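Side-chain contact in esterase LipW (Mycobacterium marinum, PDB 3QH4), which probably works as an ester hydrolase of the alpha/beta-hydrolase fold: residues A118-D123 with L143-G148. Sequence-based numbering, arbitrary orientation.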
loop_
_atom_site.group_PDB
_atom_site.type_symbol
_atom_site.label_atom_id
_atom_site.label_comp_id
_atom_site.label_asym_id
_atom_site.label_seq_id
_atom_site.Cartn_x
_atom_site.Cartn_y
_atom_site.Cartn_z
ATOM N N ALA A 118 0.408 -16.356 -3.491
ATOM C CA ALA A 118 -0.621 -15.683 -4.273
ATOM C C ALA A 118 -0.842 -14.289 -3.678
ATOM O O ALA A 118 -0.656 -14.061 -2.464
ATOM C CB ALA A 118 -1.937 -16.482 -4.223
ATOM N N VAL A 119 -1.208 -13.360 -4.547
ATOM C CA VAL A 119 -1.560 -12.009 -4.107
ATOM C C VAL A 119 -2.927 -11.691 -4.723
ATOM O O VAL A 119 -3.152 -11.920 -5.923
ATOM C CB VAL A 119 -0.506 -10.982 -4.587
ATOM C CG1 VAL A 119 -0.907 -9.539 -4.201
ATOM C CG2 VAL A 119 0.902 -11.307 -4.001
ATOM N N VAL A 120 -3.823 -11.150 -3.912
ATOM C CA VAL A 120 -5.116 -10.671 -4.437
ATOM C C VAL A 120 -5.121 -9.164 -4.225
ATOM O O VAL A 120 -5.170 -8.693 -3.078
ATOM C CB VAL A 120 -6.309 -11.359 -3.756
ATOM C CG1 VAL A 120 -7.661 -10.852 -4.275
ATOM C CG2 VAL A 120 -6.219 -12.888 -3.961
ATOM N N SER A 121 -5.082 -8.425 -5.340
ATOM C CA SER A 121 -5.005 -6.965 -5.297
ATOM C C SER A 121 -6.420 -6.392 -5.438
ATOM O O SER A 121 -7.173 -6.797 -6.351
ATOM C CB SER A 121 -4.087 -6.467 -6.424
ATOM O OG SER A 121 -4.073 -5.054 -6.467
ATOM N N VAL A 122 -6.750 -5.442 -4.554
ATOM C CA VAL A 122 -8.116 -4.893 -4.443
ATOM C C VAL A 122 -8.292 -3.611 -5.261
ATOM O O VAL A 122 -7.543 -2.637 -5.054
ATOM C CB VAL A 122 -8.467 -4.575 -2.958
ATOM C CG1 VAL A 122 -9.923 -4.049 -2.832
ATOM C CG2 VAL A 122 -8.271 -5.767 -2.063
ATOM N N ASP A 123 -9.257 -3.602 -6.181
ATOM C CA ASP A 123 -9.560 -2.370 -6.925
ATOM C C ASP A 123 -10.622 -1.623 -6.129
ATOM O O ASP A 123 -11.820 -1.653 -6.486
ATOM C CB ASP A 123 -10.092 -2.702 -8.331
ATOM C CG ASP A 123 -10.184 -1.497 -9.237
ATOM O OD1 ASP A 123 -9.641 -0.429 -8.914
ATOM O OD2 ASP A 123 -10.806 -1.637 -10.325
ATOM N N LEU A 143 -11.127 -9.560 1.353
ATOM C CA LEU A 143 -10.513 -10.486 2.311
ATOM C C LEU A 143 -11.487 -11.620 2.715
ATOM O O LEU A 143 -11.089 -12.784 2.771
ATOM C CB LEU A 143 -10.005 -9.749 3.552
ATOM C CG LEU A 143 -9.252 -10.674 4.537
ATOM C CD1 LEU A 143 -8.086 -9.870 5.103
ATOM C CD2 LEU A 143 -10.183 -11.162 5.623
ATOM N N THR A 144 -12.744 -11.276 2.994
ATOM C CA THR A 144 -13.766 -12.293 3.350
ATOM C C THR A 144 -13.950 -13.318 2.224
ATOM O O THR A 144 -14.077 -14.526 2.474
ATOM C CB THR A 144 -15.116 -11.595 3.708
ATOM O OG1 THR A 144 -14.896 -10.747 4.836
ATOM C CG2 THR A 144 -16.218 -12.635 4.060
ATOM N N TRP A 145 -13.948 -12.822 0.990
ATOM C CA TRP A 145 -14.126 -13.646 -0.198
ATOM C C TRP A 145 -12.932 -14.584 -0.413
ATOM O O TRP A 145 -13.109 -15.764 -0.759
ATOM C CB TRP A 145 -14.331 -12.717 -1.386
ATOM C CG TRP A 145 -14.423 -13.341 -2.733
ATOM C CD1 TRP A 145 -15.565 -13.790 -3.355
ATOM C CD2 TRP A 145 -13.357 -13.506 -3.682
ATOM N NE1 TRP A 145 -15.266 -14.245 -4.617
ATOM C CE2 TRP A 145 -13.929 -14.070 -4.853
ATOM C CE3 TRP A 145 -11.982 -13.214 -3.670
ATOM C CZ2 TRP A 145 -13.171 -14.372 -5.983
ATOM C CZ3 TRP A 145 -11.239 -13.507 -4.783
ATOM C CH2 TRP A 145 -11.827 -14.074 -5.933
ATOM N N VAL A 146 -11.721 -14.078 -0.167
ATOM C CA VAL A 146 -10.507 -14.874 -0.263
ATOM C C VAL A 146 -10.583 -16.061 0.686
ATOM O O VAL A 146 -10.296 -17.192 0.302
ATOM C CB VAL A 146 -9.249 -13.992 0.020
ATOM C CG1 VAL A 146 -8.023 -14.822 0.309
ATOM C CG2 VAL A 146 -9.042 -13.037 -1.157
ATOM N N VAL A 147 -11.004 -15.804 1.917
ATOM C CA VAL A 147 -11.036 -16.856 2.915
ATOM C C VAL A 147 -12.228 -17.782 2.645
ATOM O O VAL A 147 -12.075 -19.009 2.667
ATOM C CB VAL A 147 -11.084 -16.248 4.334
ATOM C CG1 VAL A 147 -11.353 -17.332 5.397
ATOM C CG2 VAL A 147 -9.783 -15.490 4.641
ATOM N N GLY A 148 -13.388 -17.206 2.326
ATOM C CA GLY A 148 -14.613 -18.011 2.157
ATOM C C GLY A 148 -14.499 -18.936 0.964
ATOM O O GLY A 148 -15.123 -20.025 0.926
#
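Trp145 reaches Val120 with the six-membered part of its indole, and the approach is loose: Trp145 CZ3 lies 4.5 Å from Val120 CG1, whereas Trp145 CH2 is 5.5 Å from the same methyl. The methyl approaches the ring obliquely. With CG anti to the backbone N (chi1 175°), the indole extends from the helix beside its successor in sequence, Trp145 CE3 coming within 3.9 Å of Val146 CG2.

Val146 makes the tighter contact, and does so through one methyl. Its CG2 sits over the fork of the Val120 isopropyl group, 4.0 Å from Val120 CG2 and 4.1 Å from both Val120 CG1 and Val120 CB; three nearly equal separations place it against the branch point. The two valine side chains pass alongside one another, pointing opposite ways. Val120 and Val146 are also the pair with the nearest CA atoms, at 8.0 Å.

These residues join strand 118-122 to helix 134-148, the helix that follows it in the chain and leads toward strand 160-165. Since strand 85-91 lies between those two parallel strands in the sheet, this is a beta-alpha-beta crossover that skips one strand, as in the alpha/beta-hydrolase fold. Alternation along the strand separates the two faces: Val120 turns to this helix, while Val119 and Ser121 touch helix 105-115.

Farther along, Val147 N and Gly148 N bond back to Leu143 O and Thr144 O, respectively, continuing the helical turn.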